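PDB 5U47: penicillin binding protein 2X, which probably acts as a septal transpeptidase that cross-links peptides between adjacent peptidoglycan strands in the cell wall, and is a target of beta-lactam antibiotics. Local coordinates for residues T255-A260 / F437-A442; K341-S346 / D479-T484; Y656-T659 / T665-K668. The protein carries 1 engineered substitution. One frame throughout, in Å; residues are numbered along the deposited sequence.

Contact 1 of 3, residues T255-A260 / F437-A442; sequences TGEILA and FIKQVA
Phe437 and Ile258 meet through their aliphatic parts, a reminder that an aromatic residue need not present its ring to a partner. Ile258 CD1 lies 4.4 Å from Phe437 CB; Phe437 CG sits beside both the backbone N and the carbonyl carbon (chi1 62°), which takes the ring away from Ile258, and the ring meets Phe386 edge-to-face. Beside this apolar touch runs a buried salt bridge: Lys439 NZ stands 2.9 Å from Glu257 OE2, approaching from above the carboxylate plane, 62° out of it. The contact thereby joins two sheets. Strand 258-264 borders the five-stranded antiparallel sheet of the transpeptidase domain, whereas strand 438-443 pairs with strand 217-220, with a classic beta bulge where Lys439 and Gln440 face Tyr219. Backbone hydrogen bonds of Gly256 and Ile258 with Gln436 hold the segments side by side here. The carboxylate of Glu257 is held from its other oxygen as well, for Thr255 OG1 donates to Glu257 OE1 at 2.6 Å on the anti side. Thr255 OG1 in turn accepts from Glu257 N at 3.2 Å, closing an ST turn. Arg38 adds a second salt bridge to Glu257 OE2, and two cations on one buried oxygen would probably favour the ionised carboxylate.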
loop_
_atom_site.group_PDB
_atom_site.type_symbol
_atom_site.label_atom_id
_atom_site.label_comp_id
_atom_site.label_asym_id
_atom_site.label_seq_id
_atom_site.Cartn_x
_atom_site.Cartn_y
_atom_site.Cartn_z
ATOM N N THR A 255 1.353 5.183 -14.640
ATOM C CA THR A 255 1.626 6.067 -13.496
ATOM C C THR A 255 2.088 5.375 -12.227
ATOM O O THR A 255 2.609 6.046 -11.329
ATOM C CB THR A 255 0.379 6.890 -13.105
ATOM O OG1 THR A 255 -0.617 6.020 -12.568
ATOM C CG2 THR A 255 -0.185 7.674 -14.297
ATOM N N GLY A 256 1.893 4.063 -12.137
ATOM C CA GLY A 256 2.253 3.335 -10.921
ATOM C C GLY A 256 1.225 3.433 -9.793
ATOM O O GLY A 256 1.437 2.878 -8.708
ATOM N N GLU A 257 0.121 4.139 -10.027
ATOM C CA GLU A 257 -0.929 4.289 -9.010
ATOM C C GLU A 257 -1.622 2.975 -8.744
ATOM O O GLU A 257 -1.983 2.263 -9.697
ATOM C CB GLU A 257 -2.000 5.274 -9.479
ATOM C CG GLU A 257 -1.585 6.727 -9.602
ATOM C CD GLU A 257 -2.636 7.493 -10.391
ATOM O OE1 GLU A 257 -2.641 7.352 -11.658
ATOM O OE2 GLU A 257 -3.471 8.185 -9.748
ATOM N N ILE A 258 -1.823 2.656 -7.468
ATOM C CA ILE A 258 -2.546 1.443 -7.067
ATOM C C ILE A 258 -4.053 1.771 -7.062
ATOM O O ILE A 258 -4.530 2.496 -6.201
ATOM C CB ILE A 258 -2.058 0.926 -5.710
ATOM C CG1 ILE A 258 -0.580 0.505 -5.840
ATOM C CG2 ILE A 258 -2.923 -0.229 -5.229
ATOM C CD1 ILE A 258 0.133 0.265 -4.517
ATOM N N LEU A 259 -4.780 1.199 -8.015
ATOM C CA LEU A 259 -6.205 1.474 -8.211
ATOM C C LEU A 259 -7.110 0.567 -7.403
ATOM O O LEU A 259 -8.233 0.942 -7.086
ATOM C CB LEU A 259 -6.552 1.390 -9.689
ATOM C CG LEU A 259 -5.745 2.341 -10.578
ATOM C CD1 LEU A 259 -6.066 2.164 -12.053
ATOM C CD2 LEU A 259 -6.003 3.766 -10.166
ATOM N N ALA A 260 -6.637 -0.632 -7.096
ATOM C CA ALA A 260 -7.381 -1.523 -6.245
ATOM C C ALA A 260 -6.451 -2.561 -5.666
ATOM O O ALA A 260 -5.517 -3.007 -6.331
ATOM C CB ALA A 260 -8.509 -2.186 -7.018
ATOM N N PHE A 437 0.218 4.903 -3.556
ATOM C CA PHE A 437 -1.100 4.726 -2.974
ATOM C C PHE A 437 -1.682 6.046 -2.444
ATOM O O PHE A 437 -2.843 6.065 -2.006
ATOM C CB PHE A 437 -1.121 3.616 -1.886
ATOM C CG PHE A 437 -0.230 3.897 -0.700
ATOM C CD1 PHE A 437 -0.670 4.687 0.347
ATOM C CD2 PHE A 437 1.056 3.369 -0.641
ATOM C CE1 PHE A 437 0.159 4.952 1.428
ATOM C CE2 PHE A 437 1.890 3.629 0.437
ATOM C CZ PHE A 437 1.435 4.424 1.477
ATOM N N ILE A 438 -0.900 7.139 -2.487
ATOM C CA ILE A 438 -1.398 8.472 -2.069
ATOM C C ILE A 438 -1.518 9.367 -3.282
ATOM O O ILE A 438 -0.535 9.589 -4.009
ATOM C CB ILE A 438 -0.448 9.201 -1.098
ATOM C CG1 ILE A 438 -0.178 8.336 0.125
ATOM C CG2 ILE A 438 -1.038 10.557 -0.679
ATOM C CD1 ILE A 438 0.951 8.845 0.994
ATOM N N LYS A 439 -2.711 9.908 -3.480
ATOM C CA LYS A 439 -2.993 10.808 -4.593
ATOM C C LYS A 439 -2.832 12.257 -4.160
ATOM O O LYS A 439 -2.319 13.080 -4.893
ATOM C CB LYS A 439 -4.439 10.617 -5.069
ATOM C CG LYS A 439 -4.882 11.454 -6.274
ATOM C CD LYS A 439 -4.281 10.939 -7.585
ATOM C CE LYS A 439 -2.856 11.416 -7.860
ATOM N NZ LYS A 439 -2.035 10.410 -8.625
ATOM N N GLN A 440 -3.342 12.569 -2.978
ATOM C CA GLN A 440 -3.303 13.941 -2.485
ATOM C C GLN A 440 -3.395 13.973 -0.980
ATOM O O GLN A 440 -4.113 13.175 -0.394
ATOM C CB GLN A 440 -4.469 14.750 -3.093
ATOM C CG GLN A 440 -4.539 16.206 -2.702
ATOM C CD GLN A 440 -5.732 16.925 -3.325
ATOM O OE1 GLN A 440 -6.774 16.987 -2.710
ATOM N NE2 GLN A 440 -5.586 17.439 -4.565
ATOM N N VAL A 441 -2.672 14.913 -0.381
ATOM C CA VAL A 441 -2.702 15.187 1.054
ATOM C C VAL A 441 -3.273 16.604 1.124
ATOM O O VAL A 441 -2.724 17.528 0.504
ATOM C CB VAL A 441 -1.296 15.165 1.669
ATOM C CG1 VAL A 441 -1.342 15.492 3.160
ATOM C CG2 VAL A 441 -0.623 13.824 1.409
ATOM N N ALA A 442 -4.376 16.775 1.855
ATOM C CA ALA A 442 -5.074 18.058 1.890
ATOM C C ALA A 442 -5.217 18.634 3.276
ATOM O O ALA A 442 -5.571 17.917 4.235
ATOM C CB ALA A 442 -6.454 17.916 1.255
#

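Contact 2 of 3, residues K341-S346 / D479-T484; sequences KGRTMS and DPEFGT
Over the centre of one face of the Arg343 guanidinium sits Phe482 CE1, 3.5 Å above the plane, and at the edge, in plane, lies Glu481 OE2. The Phe482 ring is itself overlaid on one face by Glu481 CG, offset toward the rim. Guanidinium and ring are inclined by 43°, so a corner of the ring rather than its flat surface rests on the cation, with Phe482 CE1 3.6 Å from Arg343 CZ. That same corner is shared with Met345, whose CG also comes within 3.6 Å of Phe482 CE1. The sulfur completes a Met-aromatic contact, Met345 SD lying 4.9 Å from the centre of the Phe482 ring in an oblique position.

Arg343 leaves the backbone with CG anti to N (chi1 173°) and bends at chi3, which carries its flat end across to the loop after helix 463-478. There Asp479 OD1 shapes the turn: it accepts from Glu481 N and Phe482 N, each at 3.0 Å, as an Asx turn and Asx motif do, a turn from which the CB atoms of both residues point toward the segment of Arg343. Arg343 and Met345 also touch Tyr353. Thr484 touches Ser354 and bonds to Ser506, two serines that probably belong to the SxN and KSG motifs of the active site.

The salt bridge from Arg343 NH1 to Glu481 OE2 is weak as a hydrogen bond, at 3.2 Å and bent to 133°, with carboxylate and guanidinium nearly perpendicular. Charge attraction, more than a directed bond, therefore appears to join these groups, while Phe482 supplies the packing.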
loop_
_atom_site.group_PDB
_atom_site.type_symbol
_atom_site.label_atom_id
_atom_site.label_comp_id
_atom_site.label_asym_id
_atom_site.label_seq_id
_atom_site.Cartn_x
_atom_site.Cartn_y
_atom_site.Cartn_z
ATOM N N LYS A 341 7.566 -37.202 -22.351
ATOM C CA LYS A 341 8.918 -37.744 -22.223
ATOM C C LYS A 341 9.963 -36.663 -22.517
ATOM O O LYS A 341 11.154 -36.848 -22.247
ATOM C CB LYS A 341 9.119 -38.917 -23.194
ATOM C CG LYS A 341 8.035 -39.993 -23.161
ATOM C CD LYS A 341 7.835 -40.588 -21.777
ATOM C CE LYS A 341 6.766 -41.668 -21.798
ATOM N NZ LYS A 341 6.523 -42.249 -20.449
ATOM N N GLY A 342 9.503 -35.541 -23.073
ATOM C CA GLY A 342 10.366 -34.417 -23.434
ATOM C C GLY A 342 9.993 -33.937 -24.821
ATOM O O GLY A 342 9.281 -34.632 -25.542
ATOM N N ARG A 343 10.459 -32.748 -25.197
ATOM C CA ARG A 343 10.159 -32.196 -26.519
ATOM C C ARG A 343 11.099 -31.043 -26.892
ATOM O O ARG A 343 11.656 -30.362 -26.020
ATOM C CB ARG A 343 8.687 -31.754 -26.581
ATOM C CG ARG A 343 8.260 -31.012 -27.850
ATOM C CD ARG A 343 6.750 -30.814 -27.928
ATOM N NE ARG A 343 6.177 -30.307 -26.673
ATOM C CZ ARG A 343 4.897 -29.974 -26.505
ATOM N NH1 ARG A 343 4.033 -30.035 -27.515
ATOM N NH2 ARG A 343 4.487 -29.542 -25.315
ATOM N N THR A 344 11.269 -30.853 -28.199
ATOM C CA THR A 344 12.103 -29.796 -28.745
ATOM C C THR A 344 11.219 -28.576 -28.960
ATOM O O THR A 344 10.141 -28.681 -29.546
ATOM C CB THR A 344 12.769 -30.232 -30.063
ATOM O OG1 THR A 344 13.550 -31.402 -29.822
ATOM C CG2 THR A 344 13.675 -29.139 -30.617
ATOM N N MET A 345 11.673 -27.426 -28.463
ATOM C CA MET A 345 10.921 -26.182 -28.559
ATOM C C MET A 345 11.762 -24.982 -28.904
ATOM O O MET A 345 12.950 -24.927 -28.627
ATOM C CB MET A 345 10.295 -25.843 -27.204
ATOM C CG MET A 345 9.106 -26.673 -26.794
ATOM S SD MET A 345 8.600 -26.228 -25.121
ATOM C CE MET A 345 9.925 -26.969 -24.165
ATOM N N SER A 346 11.085 -24.007 -29.486
ATOM C CA SER A 346 11.634 -22.688 -29.746
ATOM C C SER A 346 11.765 -22.022 -28.359
ATOM O O SER A 346 11.092 -22.451 -27.426
ATOM C CB SER A 346 10.617 -21.931 -30.600
ATOM O OG SER A 346 10.949 -20.594 -30.803
ATOM N N ASP A 479 -1.335 -19.280 -27.709
ATOM C CA ASP A 479 -0.750 -20.452 -28.366
ATOM C C ASP A 479 -1.484 -21.752 -27.963
ATOM O O ASP A 479 -1.303 -22.240 -26.846
ATOM C CB ASP A 479 0.744 -20.526 -28.036
ATOM C CG ASP A 479 1.494 -21.537 -28.900
ATOM O OD1 ASP A 479 0.917 -22.589 -29.248
ATOM O OD2 ASP A 479 2.680 -21.271 -29.210
ATOM N N PRO A 480 -2.293 -22.329 -28.884
ATOM C CA PRO A 480 -3.056 -23.522 -28.504
ATOM C C PRO A 480 -2.230 -24.749 -28.162
ATOM O O PRO A 480 -2.735 -25.657 -27.511
ATOM C CB PRO A 480 -3.928 -23.804 -29.749
ATOM C CG PRO A 480 -3.932 -22.514 -30.497
ATOM C CD PRO A 480 -2.555 -21.971 -30.284
ATOM N N GLU A 481 -0.976 -24.779 -28.585
ATOM C CA GLU A 481 -0.144 -25.930 -28.314
ATOM C C GLU A 481 0.706 -25.726 -27.060
ATOM O O GLU A 481 0.764 -26.606 -26.195
ATOM C CB GLU A 481 0.750 -26.198 -29.526
ATOM C CG GLU A 481 1.556 -27.488 -29.462
ATOM C CD GLU A 481 0.699 -28.742 -29.415
ATOM O OE1 GLU A 481 -0.419 -28.755 -29.989
ATOM O OE2 GLU A 481 1.161 -29.730 -28.814
ATOM N N PHE A 482 1.333 -24.555 -26.958
ATOM C CA PHE A 482 2.287 -24.276 -25.887
ATOM C C PHE A 482 1.860 -23.344 -24.778
ATOM O O PHE A 482 2.409 -23.443 -23.695
ATOM C CB PHE A 482 3.600 -23.743 -26.499
ATOM C CG PHE A 482 4.265 -24.727 -27.419
ATOM C CD1 PHE A 482 5.017 -25.773 -26.900
ATOM C CD2 PHE A 482 4.121 -24.627 -28.799
ATOM C CE1 PHE A 482 5.615 -26.703 -27.734
ATOM C CE2 PHE A 482 4.722 -25.560 -29.644
ATOM C CZ PHE A 482 5.472 -26.594 -29.109
ATOM N N GLY A 483 0.892 -22.465 -25.026
ATOM C CA GLY A 483 0.486 -21.476 -24.024
ATOM C C GLY A 483 -0.136 -22.059 -22.771
ATOM O O GLY A 483 -1.154 -22.749 -22.841
ATOM N N THR A 484 0.466 -21.766 -21.619
ATOM C CA THR A 484 -0.036 -22.261 -20.341
ATOM C C THR A 484 -1.340 -21.593 -19.932
ATOM O O THR A 484 -2.031 -22.090 -19.052
ATOM C CB THR A 484 0.980 -22.036 -19.212
ATOM O OG1 THR A 484 1.345 -20.648 -19.173
ATOM C CG2 THR A 484 2.209 -22.891 -19.443
#

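Contact 3 of 3, residues Y656-T659 / T665-K668; sequences YGWT and TFAK
Thr659 OG1 accepts from Asn662 N as the N-cap of helix 660-670, fixing the start of the helix beside Trp658, which then reaches across to Phe666 in its second turn. Gln641 steadies the same loop from both ends of its amide, accepting from Thr659 N and donating to Gly657 O. Between the two segments themselves the contact is wholly apolar and illustrates an offset T-shaped pair. The six-membered ring of Trp658 turns its edge to the face of Phe666, with centroids 5.7 Å apart and planes at 88°. The leading atom is Trp658 CZ3, and it lands near the root of the phenyl group rather than over its middle: Phe666 CB is 3.7 Å away. Phe666 CG lies close behind, in the plane of the indole and 3.8 Å from Trp658 CZ3. For this meeting Phe666 swings CG anti to its backbone N (chi1 159°), so that the ring stands across the end of the indole. Trp658 also packs on Ile617 and Leu619, and Phe666 on Leu643. A PASTA domain packs one helix on a three-stranded sheet, and this pair, resting on strands 615-619 and 641-646, appears to lie at the junction of the tandem PASTA domains.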
loop_
_atom_site.group_PDB
_atom_site.type_symbol
_atom_site.label_atom_id
_atom_site.label_comp_id
_atom_site.label_asym_id
_atom_site.label_seq_id
_atom_site.Cartn_x
_atom_site.Cartn_y
_atom_site.Cartn_z
ATOM N N TYR A 656 18.718 7.136 -14.664
ATOM C CA TYR A 656 17.612 7.436 -15.558
ATOM C C TYR A 656 16.532 8.234 -14.816
ATOM O O TYR A 656 16.131 7.889 -13.696
ATOM C CB TYR A 656 17.007 6.179 -16.177
ATOM C CG TYR A 656 16.053 6.526 -17.300
ATOM C CD1 TYR A 656 14.737 6.919 -17.043
ATOM C CD2 TYR A 656 16.478 6.514 -18.607
ATOM C CE1 TYR A 656 13.875 7.267 -18.071
ATOM C CE2 TYR A 656 15.625 6.852 -19.641
ATOM C CZ TYR A 656 14.331 7.233 -19.363
ATOM O OH TYR A 656 13.510 7.579 -20.393
ATOM N N GLY A 657 16.082 9.312 -15.438
ATOM C CA GLY A 657 15.041 10.154 -14.839
ATOM C C GLY A 657 15.508 11.217 -13.841
ATOM O O GLY A 657 14.698 12.005 -13.367
ATOM N N TRP A 658 16.794 11.240 -13.501
ATOM C CA TRP A 658 17.321 12.284 -12.610
ATOM C C TRP A 658 17.234 13.672 -13.237
ATOM O O TRP A 658 17.486 13.840 -14.438
ATOM C CB TRP A 658 18.798 12.041 -12.274
ATOM C CG TRP A 658 19.076 10.959 -11.296
ATOM C CD1 TRP A 658 18.310 9.870 -11.031
ATOM C CD2 TRP A 658 20.272 10.799 -10.529
ATOM N NE1 TRP A 658 18.927 9.069 -10.112
ATOM C CE2 TRP A 658 20.133 9.619 -9.781
ATOM C CE3 TRP A 658 21.431 11.568 -10.369
ATOM C CZ2 TRP A 658 21.130 9.160 -8.903
ATOM C CZ3 TRP A 658 22.428 11.113 -9.478
ATOM C CH2 TRP A 658 22.265 9.926 -8.766
ATOM N N THR A 659 16.923 14.676 -12.421
ATOM C CA THR A 659 16.987 16.048 -12.911
ATOM C C THR A 659 18.450 16.460 -13.069
ATOM O O THR A 659 19.347 15.879 -12.444
ATOM C CB THR A 659 16.310 17.051 -11.960
ATOM O OG1 THR A 659 16.949 17.009 -10.668
ATOM C CG2 THR A 659 14.813 16.742 -11.844
ATOM N N THR A 665 24.583 17.930 -8.459
ATOM C CA THR A 665 24.845 17.804 -7.034
ATOM C C THR A 665 25.685 16.549 -6.784
ATOM O O THR A 665 26.704 16.595 -6.106
ATOM C CB THR A 665 23.542 17.740 -6.226
ATOM O OG1 THR A 665 22.790 18.938 -6.460
ATOM C CG2 THR A 665 23.826 17.604 -4.745
ATOM N N PHE A 666 25.243 15.442 -7.360
ATOM C CA PHE A 666 25.948 14.177 -7.276
ATOM C C PHE A 666 27.389 14.282 -7.761
ATOM O O PHE A 666 28.323 13.766 -7.118
ATOM C CB PHE A 666 25.195 13.123 -8.119
ATOM C CG PHE A 666 26.045 11.951 -8.509
ATOM C CD1 PHE A 666 26.516 11.070 -7.552
ATOM C CD2 PHE A 666 26.419 11.759 -9.830
ATOM C CE1 PHE A 666 27.337 10.001 -7.910
ATOM C CE2 PHE A 666 27.228 10.685 -10.202
ATOM C CZ PHE A 666 27.687 9.811 -9.235
ATOM N N ALA A 667 27.566 14.950 -8.899
ATOM C CA ALA A 667 28.880 15.069 -9.508
ATOM C C ALA A 667 29.812 15.878 -8.624
ATOM O O ALA A 667 30.994 15.560 -8.500
ATOM C CB ALA A 667 28.768 15.698 -10.884
ATOM N N LYS A 668 29.270 16.938 -8.037
ATOM C CA LYS A 668 30.029 17.772 -7.129
ATOM C C LYS A 668 30.390 16.969 -5.873
ATOM O O LYS A 668 31.523 17.031 -5.426
ATOM C CB LYS A 668 29.248 19.020 -6.746
ATOM C CG LYS A 668 30.040 20.026 -5.906
ATOM C CD LYS A 668 29.139 21.107 -5.310
ATOM C CE LYS A 668 28.216 20.545 -4.221
ATOM N NZ LYS A 668 27.210 21.539 -3.743
#

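In the fold
Contacts 1 and 2 both fall within the transpeptidase range, and their segments alternate along the chain: 255-260, 341-346, 437-442, then 479-484. Even so their centres are about 41 Å apart: the centre of contact 1 lies about 9 Å from the centre of the chain, that of contact 2 about 38 Å. Contact 3 follows in series, in the last PASTA range; its centre is about 26 Å from that of contact 1 and about 47 Å from that of contact 2. None touches another. Two contacts thus lie in the catalytic domain, one deep and one near the probable active site, and the third belongs to the C-terminal PASTA part.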